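Protein (GYP1P) (Saccharomyces cerevisiae, PDB 1FKM) stimulates, through the TBC (Rab-GAP) domain present here, the GTPase activity of Ypt/Rab proteins such as Ypt1 and Ypt7, negatively regulating them at the Golgi and vacuole. Local coordinates at residues A[12-15]-A[20-23]; A[42-47]-A[175-180]; A[49-52]-A[56-59]. All coordinates share one frame; numbering follows the deposited sequence.

Contact 1: residues A[12-15]-A[20-23]; sequences DNIL and IINQ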
loop_
_atom_site.group_PDB
_atom_site.type_symbol
_atom_site.label_atom_id
_atom_site.label_comp_id
_atom_site.label_asym_id
_atom_site.label_seq_id
_atom_site.Cartn_x
_atom_site.Cartn_y
_atom_site.Cartn_z
ATOM N N ASP A 12 6.294 -8.630 -21.010
ATOM C CA ASP A 12 7.645 -8.507 -21.554
ATOM C C ASP A 12 7.692 -7.619 -22.797
ATOM O O ASP A 12 8.560 -6.756 -22.915
ATOM C CB ASP A 12 8.222 -9.885 -21.907
ATOM C CG ASP A 12 8.654 -10.673 -20.685
ATOM O OD1 ASP A 12 9.335 -10.095 -19.814
ATOM O OD2 ASP A 12 8.325 -11.875 -20.601
ATOM N N ASN A 13 6.766 -7.837 -23.724
ATOM C CA ASN A 13 6.736 -7.044 -24.948
ATOM C C ASN A 13 6.318 -5.597 -24.718
ATOM O O ASN A 13 6.584 -4.732 -25.548
ATOM C CB ASN A 13 5.833 -7.705 -25.991
ATOM C CG ASN A 13 6.433 -8.991 -26.539
ATOM O OD1 ASN A 13 7.618 -9.038 -26.870
ATOM N ND2 ASN A 13 5.621 -10.033 -26.637
ATOM N N ILE A 14 5.667 -5.330 -23.592
ATOM C CA ILE A 14 5.268 -3.967 -23.270
ATOM C C ILE A 14 6.451 -3.267 -22.611
ATOM O O ILE A 14 6.717 -2.090 -22.860
ATOM C CB ILE A 14 4.070 -3.937 -22.287
ATOM C CG1 ILE A 14 2.797 -4.395 -23.001
ATOM C CG2 ILE A 14 3.886 -2.526 -21.719
ATOM C CD1 ILE A 14 1.567 -4.447 -22.105
ATOM N N LEU A 15 7.185 -4.020 -21.800
ATOM C CA LEU A 15 8.312 -3.475 -21.056
ATOM C C LEU A 15 9.694 -3.525 -21.702
ATOM O O LEU A 15 10.521 -2.645 -21.456
ATOM C CB LEU A 15 8.389 -4.170 -19.697
ATOM C CG LEU A 15 7.144 -4.069 -18.817
ATOM C CD1 LEU A 15 7.305 -4.978 -17.609
ATOM C CD2 LEU A 15 6.932 -2.615 -18.385
ATOM N N ILE A 20 10.412 3.730 -25.332
ATOM C CA ILE A 20 9.488 4.494 -24.494
ATOM C C ILE A 20 8.292 3.611 -24.165
ATOM O O ILE A 20 7.493 3.288 -25.040
ATOM C CB ILE A 20 8.978 5.767 -25.200
ATOM C CG1 ILE A 20 10.158 6.658 -25.595
ATOM C CG2 ILE A 20 8.038 6.527 -24.272
ATOM C CD1 ILE A 20 9.756 7.929 -26.312
ATOM N N ILE A 21 8.176 3.219 -22.903
ATOM C CA ILE A 21 7.085 2.351 -22.472
ATOM C C ILE A 21 5.729 3.045 -22.549
ATOM O O ILE A 21 5.571 4.172 -22.080
ATOM C CB ILE A 21 7.334 1.849 -21.030
ATOM C CG1 ILE A 21 8.652 1.070 -20.992
ATOM C CG2 ILE A 21 6.177 0.957 -20.565
ATOM C CD1 ILE A 21 9.077 0.621 -19.616
ATOM N N ASN A 22 4.753 2.364 -23.147
ATOM C CA ASN A 22 3.403 2.909 -23.286
ATOM C C ASN A 22 2.587 2.742 -22.002
ATOM O O ASN A 22 2.029 1.674 -21.740
ATOM C CB ASN A 22 2.677 2.220 -24.446
ATOM C CG ASN A 22 1.316 2.824 -24.718
ATOM O OD1 ASN A 22 0.463 2.880 -23.835
ATOM N ND2 ASN A 22 1.106 3.282 -25.945
ATOM N N GLN A 23 2.515 3.818 -21.221
ATOM C CA GLN A 23 1.791 3.847 -19.949
ATOM C C GLN A 23 0.349 3.358 -20.072
ATOM O O GLN A 23 -0.153 2.650 -19.191
ATOM C CB GLN A 23 1.797 5.277 -19.393
ATOM C CG GLN A 23 1.267 5.416 -17.973
ATOM C CD GLN A 23 2.260 4.940 -16.929
ATOM O OE1 GLN A 23 2.715 3.797 -16.963
ATOM N NE2 GLN A 23 2.600 5.817 -15.991
HETATM O O HOH W 1 5.035 -0.274 -24.336
#
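Ile21 packs against Ile14 and Leu15, the last two residues of helix 4-15, in a helix-loop-helix connection whose second helix begins at Gln23. Ile21 gives the largest share of the buried surface, and its two branches diverge from CB toward different partners. With CG1 beside the backbone N (chi1 -60°), CG2 is left anti to that N and faces the helix end, 3.9 Å from Ile14 O and 4.3 Å from Ile14 CG2. The longer branch carries CD1 to Leu15, where it meets CD2 at 4.1 Å, the two side chains crossing at a slant. Although the CB of Leu15 points away from the loop, its CD2 methyl group still swings back to this meeting point. Both leucine methyl groups and the isoleucine branch face helix 39-46, with Val42 and Leu45 covering Leu15 and Leu45 also touching Ile21. Asn22 occupies the N-cap of the next helix, its OD1 accepting the backbone N-H of Asp25. A single water joins the helix end to the loop: it donates to Ile14 O at 2.9 Å and accepts from Asn22 N, also at 2.9 Å.

Contact 2: residues A[42-47]-A[175-180]; sequences VWKLLI and EADTFW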
loop_
_atom_site.group_PDB
_atom_site.type_symbol
_atom_site.label_atom_id
_atom_site.label_comp_id
_atom_site.label_asym_id
_atom_site.label_seq_id
_atom_site.Cartn_x
_atom_site.Cartn_y
_atom_site.Cartn_z
ATOM N N VAL A 42 7.015 -2.690 -12.876
ATOM C CA VAL A 42 5.699 -2.139 -13.186
ATOM C C VAL A 42 5.150 -1.228 -12.098
ATOM O O VAL A 42 4.565 -0.195 -12.405
ATOM C CB VAL A 42 4.679 -3.264 -13.497
ATOM C CG1 VAL A 42 3.311 -2.660 -13.808
ATOM C CG2 VAL A 42 5.169 -4.082 -14.693
ATOM N N TRP A 43 5.326 -1.597 -10.830
ATOM C CA TRP A 43 4.849 -0.739 -9.752
ATOM C C TRP A 43 5.572 0.614 -9.787
ATOM O O TRP A 43 4.957 1.662 -9.589
ATOM C CB TRP A 43 5.075 -1.405 -8.393
ATOM C CG TRP A 43 3.984 -2.344 -7.982
ATOM C CD1 TRP A 43 3.153 -3.067 -8.806
ATOM C CD2 TRP A 43 3.639 -2.715 -6.640
ATOM N NE1 TRP A 43 2.318 -3.866 -8.051
ATOM C CE2 TRP A 43 2.596 -3.668 -6.722
ATOM C CE3 TRP A 43 4.114 -2.333 -5.376
ATOM C CZ2 TRP A 43 2.021 -4.246 -5.589
ATOM C CZ3 TRP A 43 3.538 -2.913 -4.242
ATOM C CH2 TRP A 43 2.505 -3.855 -4.360
ATOM N N LYS A 44 6.876 0.591 -10.033
ATOM C CA LYS A 44 7.644 1.835 -10.083
ATOM C C LYS A 44 7.214 2.701 -11.263
ATOM O O LYS A 44 7.188 3.929 -11.161
ATOM C CB LYS A 44 9.138 1.531 -10.149
ATOM C CG LYS A 44 9.655 0.831 -8.891
ATOM C CD LYS A 44 11.125 0.455 -9.007
ATOM C CE LYS A 44 11.552 -0.452 -7.847
ATOM N NZ LYS A 44 12.955 -0.933 -7.996
ATOM N N LEU A 45 6.856 2.066 -12.375
ATOM C CA LEU A 45 6.403 2.813 -13.548
ATOM C C LEU A 45 5.011 3.402 -13.312
ATOM O O LEU A 45 4.767 4.570 -13.601
ATOM C CB LEU A 45 6.365 1.908 -14.787
ATOM C CG LEU A 45 7.703 1.500 -15.419
ATOM C CD1 LEU A 45 7.481 0.359 -16.407
ATOM C CD2 LEU A 45 8.327 2.713 -16.114
ATOM N N LEU A 46 4.103 2.600 -12.763
ATOM C CA LEU A 46 2.739 3.070 -12.533
ATOM C C LEU A 46 2.607 4.181 -11.499
ATOM O O LEU A 46 1.758 5.061 -11.636
ATOM C CB LEU A 46 1.836 1.898 -12.132
ATOM C CG LEU A 46 1.616 0.833 -13.212
ATOM C CD1 LEU A 46 0.819 -0.337 -12.629
ATOM C CD2 LEU A 46 0.884 1.455 -14.401
ATOM N N ILE A 47 3.441 4.151 -10.467
ATOM C CA ILE A 47 3.360 5.165 -9.423
ATOM C C ILE A 47 4.071 6.466 -9.814
ATOM O O ILE A 47 4.017 7.461 -9.085
ATOM C CB ILE A 47 3.921 4.621 -8.079
ATOM C CG1 ILE A 47 3.360 5.447 -6.919
ATOM C CG2 ILE A 47 5.449 4.645 -8.085
ATOM C CD1 ILE A 47 3.698 4.891 -5.559
ATOM N N GLU A 175 16.057 0.752 -0.180
ATOM C CA GLU A 175 15.508 1.733 0.748
ATOM C C GLU A 175 15.096 3.002 0.013
ATOM O O GLU A 175 14.028 3.554 0.257
ATOM C CB GLU A 175 16.548 2.094 1.821
ATOM C CG GLU A 175 16.645 1.097 2.969
ATOM C CD GLU A 175 17.765 1.436 3.944
ATOM O OE1 GLU A 175 18.025 2.638 4.181
ATOM O OE2 GLU A 175 18.375 0.495 4.486
ATOM N N ALA A 176 15.962 3.465 -0.881
ATOM C CA ALA A 176 15.695 4.676 -1.650
ATOM C C ALA A 176 14.450 4.515 -2.532
ATOM O O ALA A 176 13.560 5.372 -2.532
ATOM C CB ALA A 176 16.914 5.014 -2.509
ATOM N N ASP A 177 14.386 3.417 -3.279
ATOM C CA ASP A 177 13.237 3.180 -4.148
ATOM C C ASP A 177 11.952 3.118 -3.321
ATOM O O ASP A 177 10.940 3.701 -3.698
ATOM C CB ASP A 177 13.397 1.871 -4.924
ATOM C CG ASP A 177 14.543 1.915 -5.929
ATOM O OD1 ASP A 177 15.146 2.997 -6.127
ATOM O OD2 ASP A 177 14.833 0.857 -6.533
ATOM N N THR A 178 12.005 2.407 -2.199
ATOM C CA THR A 178 10.851 2.265 -1.321
ATOM C C THR A 178 10.421 3.638 -0.807
ATOM O O THR A 178 9.235 3.985 -0.831
ATOM C CB THR A 178 11.193 1.332 -0.135
ATOM O OG1 THR A 178 11.576 0.045 -0.643
ATOM C CG2 THR A 178 9.986 1.160 0.786
ATOM N N PHE A 179 11.394 4.419 -0.353
ATOM C CA PHE A 179 11.146 5.767 0.164
ATOM C C PHE A 179 10.476 6.697 -0.855
ATOM O O PHE A 179 9.480 7.367 -0.548
ATOM C CB PHE A 179 12.467 6.399 0.611
ATOM C CG PHE A 179 12.372 7.874 0.863
ATOM C CD1 PHE A 179 11.739 8.360 2.002
ATOM C CD2 PHE A 179 12.884 8.786 -0.065
ATOM C CE1 PHE A 179 11.609 9.735 2.217
ATOM C CE2 PHE A 179 12.759 10.163 0.140
ATOM C CZ PHE A 179 12.120 10.639 1.281
ATOM N N TRP A 180 11.031 6.762 -2.060
ATOM C CA TRP A 180 10.461 7.638 -3.084
ATOM C C TRP A 180 9.074 7.180 -3.536
ATOM O O TRP A 180 8.226 8.005 -3.888
ATOM C CB TRP A 180 11.391 7.727 -4.301
ATOM C CG TRP A 180 12.677 8.447 -4.021
ATOM C CD1 TRP A 180 13.933 7.922 -4.064
ATOM C CD2 TRP A 180 12.828 9.825 -3.651
ATOM N NE1 TRP A 180 14.860 8.886 -3.745
ATOM C CE2 TRP A 180 14.209 10.064 -3.488
ATOM C CE3 TRP A 180 11.929 10.881 -3.444
ATOM C CZ2 TRP A 180 14.719 11.317 -3.127
ATOM C CZ3 TRP A 180 12.439 12.132 -3.084
ATOM C CH2 TRP A 180 13.822 12.334 -2.931
#
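The contact rests almost entirely on Lys44 and Asp177, the only pair within 4.5 Å, which form a buried salt bridge between two helices of the all-helical TBC domain. Along 175-180, the carboxylate of Glu175 is bound by Arg115, Ser112 and Tyr68, and Ala176 lies against Arg65 and Tyr68. Asp177 comes next and points at Lys44, whose chain, extended beyond CG (chi2 176°), delivers NZ to OD2 at 3.0 Å. The ammonium group approaches from above the carboxylate plane, 39° out of it, and CE follows at 3.8 Å from the same oxygen. That oxygen also forms a salt bridge with Arg65, while OD1 accepts a hydrogen bond from Tyr49 OH, so both oxygens are engaged; two cations beside a buried aspartate would be expected to hold it ionised. Thr178, its CB directed away from 42-47, hydrogen-bonds through OG1 to Leu174 O. Phe179 and Trp180 follow, the phenylalanine CE2 lying 3.6 Å above the indole plane near its rim. Helix 168-186 is thus flanked by helix 57-74, which supplies Leu61, Arg65 and Tyr68, and by helix 133-145, which meets Thr178 through Val137 and Phe144, while helix 39-46 reaches it through Lys44.

Contact 3: residues A[49-52]-A[56-59]; sequences YLPV and RQEG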
loop_
_atom_site.group_PDB
_atom_site.type_symbol
_atom_site.label_atom_id
_atom_site.label_comp_id
_atom_site.label_asym_id
_atom_site.label_seq_id
_atom_site.Cartn_x
_atom_site.Cartn_y
_atom_site.Cartn_z
ATOM N N TYR A 49 7.483 6.764 -10.553
ATOM C CA TYR A 49 8.844 6.862 -10.053
ATOM C C TYR A 49 9.807 6.619 -11.204
ATOM O O TYR A 49 10.555 7.510 -11.598
ATOM C CB TYR A 49 9.067 5.835 -8.933
ATOM C CG TYR A 49 10.486 5.772 -8.408
ATOM C CD1 TYR A 49 11.123 6.906 -7.906
ATOM C CD2 TYR A 49 11.175 4.555 -8.364
ATOM C CE1 TYR A 49 12.410 6.827 -7.361
ATOM C CE2 TYR A 49 12.456 4.468 -7.823
ATOM C CZ TYR A 49 13.064 5.603 -7.322
ATOM O OH TYR A 49 14.315 5.498 -6.760
ATOM N N LEU A 50 9.777 5.412 -11.752
ATOM C CA LEU A 50 10.644 5.068 -12.866
ATOM C C LEU A 50 10.135 5.747 -14.140
ATOM O O LEU A 50 8.956 5.648 -14.479
ATOM C CB LEU A 50 10.662 3.551 -13.056
ATOM C CG LEU A 50 11.758 2.944 -13.934
ATOM C CD1 LEU A 50 13.135 3.186 -13.300
ATOM C CD2 LEU A 50 11.509 1.458 -14.078
ATOM N N PRO A 51 11.016 6.467 -14.856
ATOM C CA PRO A 51 10.566 7.129 -16.086
ATOM C C PRO A 51 10.226 6.122 -17.186
ATOM O O PRO A 51 10.868 5.082 -17.301
ATOM C CB PRO A 51 11.748 8.036 -16.449
ATOM C CG PRO A 51 12.928 7.339 -15.846
ATOM C CD PRO A 51 12.398 6.852 -14.517
ATOM N N VAL A 52 9.208 6.424 -17.987
ATOM C CA VAL A 52 8.818 5.516 -19.063
ATOM C C VAL A 52 9.853 5.466 -20.187
ATOM O O VAL A 52 9.918 4.487 -20.927
ATOM C CB VAL A 52 7.436 5.886 -19.643
ATOM C CG1 VAL A 52 6.362 5.642 -18.587
ATOM C CG2 VAL A 52 7.424 7.347 -20.104
ATOM N N ARG A 56 16.360 7.072 -19.912
ATOM C CA ARG A 56 16.527 7.991 -18.788
ATOM C C ARG A 56 16.498 7.315 -17.420
ATOM O O ARG A 56 16.735 7.963 -16.395
ATOM C CB ARG A 56 15.436 9.063 -18.827
ATOM C CG ARG A 56 15.489 9.953 -20.054
ATOM C CD ARG A 56 14.420 11.030 -20.021
ATOM N NE ARG A 56 14.600 11.974 -21.120
ATOM C CZ ARG A 56 13.854 13.054 -21.316
ATOM N NH1 ARG A 56 12.862 13.341 -20.482
ATOM N NH2 ARG A 56 14.104 13.854 -22.344
ATOM N N GLN A 57 16.224 6.016 -17.401
ATOM C CA GLN A 57 16.126 5.280 -16.143
ATOM C C GLN A 57 17.416 5.161 -15.335
ATOM O O GLN A 57 17.424 5.438 -14.133
ATOM C CB GLN A 57 15.554 3.885 -16.402
ATOM C CG GLN A 57 14.194 3.897 -17.077
ATOM C CD GLN A 57 13.595 2.511 -17.203
ATOM O OE1 GLN A 57 14.306 1.509 -17.126
ATOM N NE2 GLN A 57 12.289 2.446 -17.414
ATOM N N GLU A 58 18.502 4.750 -15.981
ATOM C CA GLU A 58 19.774 4.592 -15.283
ATOM C C GLU A 58 20.184 5.856 -14.537
ATOM O O GLU A 58 20.507 5.811 -13.347
ATOM C CB GLU A 58 20.891 4.218 -16.260
ATOM C CG GLU A 58 22.240 4.048 -15.572
ATOM C CD GLU A 58 23.397 4.000 -16.545
ATOM O OE1 GLU A 58 23.608 5.000 -17.262
ATOM O OE2 GLU A 58 24.096 2.965 -16.588
ATOM N N GLY A 59 20.178 6.980 -15.246
ATOM C CA GLY A 59 20.558 8.236 -14.635
ATOM C C GLY A 59 19.572 8.661 -13.569
ATOM O O GLY A 59 19.961 9.198 -12.530
#
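The flat amide of Gln57 has the isobutyl group of Leu50 over one face and the carbonyl oxygen of Pro51 at its edge. On the face, Leu50 CG stands 3.6 Å from Gln57 NE2, with CD2 beside it and CD1 above the carbon end of the group, 4.0 Å from Gln57 CD; the two side chains cross at about a right angle. At the edge, NE2 donates to Pro51 O over 3.0 Å. The bond is nearly straight, 170° at the hydrogen, and arrives almost along the C=O axis, the oxygen lying only 5° out of the amide plane. The bond in the plane, with Leu50 packed on the face, probably restrains the rotation of the amide. Gln57 opens helix 57-74, and its side chain bridges back to the loop that comes from helix 39-46, tying the start of one TBC-domain helix to the connection leading into it. Its chain, extended beyond CG (chi2 -175°), carries NE2 from the helix start to Pro51 O. The ring of Pro51 packs beside the aliphatic part of Gln57: CG touches Gln57 CA at 3.8 Å and Gln57 CG at 3.9 Å, and its other neighbour is Arg56 O, also 3.9 Å from CG. Arg56 CB also approaches Pro51 CG. Farther along helix 57-74, Phe60 also packs on Pro51 and Leu61 on Leu50.

In the fold
From the N terminus, contact 1 closes the short loop between helices 4-15 and 23-30. Helix 39-46 follows, and its segment 42-47 opens contact 2, a long closure completed only at helix 168-186. Contact 3 closes within that span, across the three residues between 49-52 and 56-59, and so is nested in contact 2, while contact 1 precedes both. Contact 3 is joined directly to each of the others: the N of Ile21 probably hydrogen-bonds to Val52 O, and Tyr49 N probably does so to Lys44 O. Together they tie the N-terminal helices, helix 39-46 and the start of helix 57-74 to helix 168-186, away from the arginine and glutamine fingers.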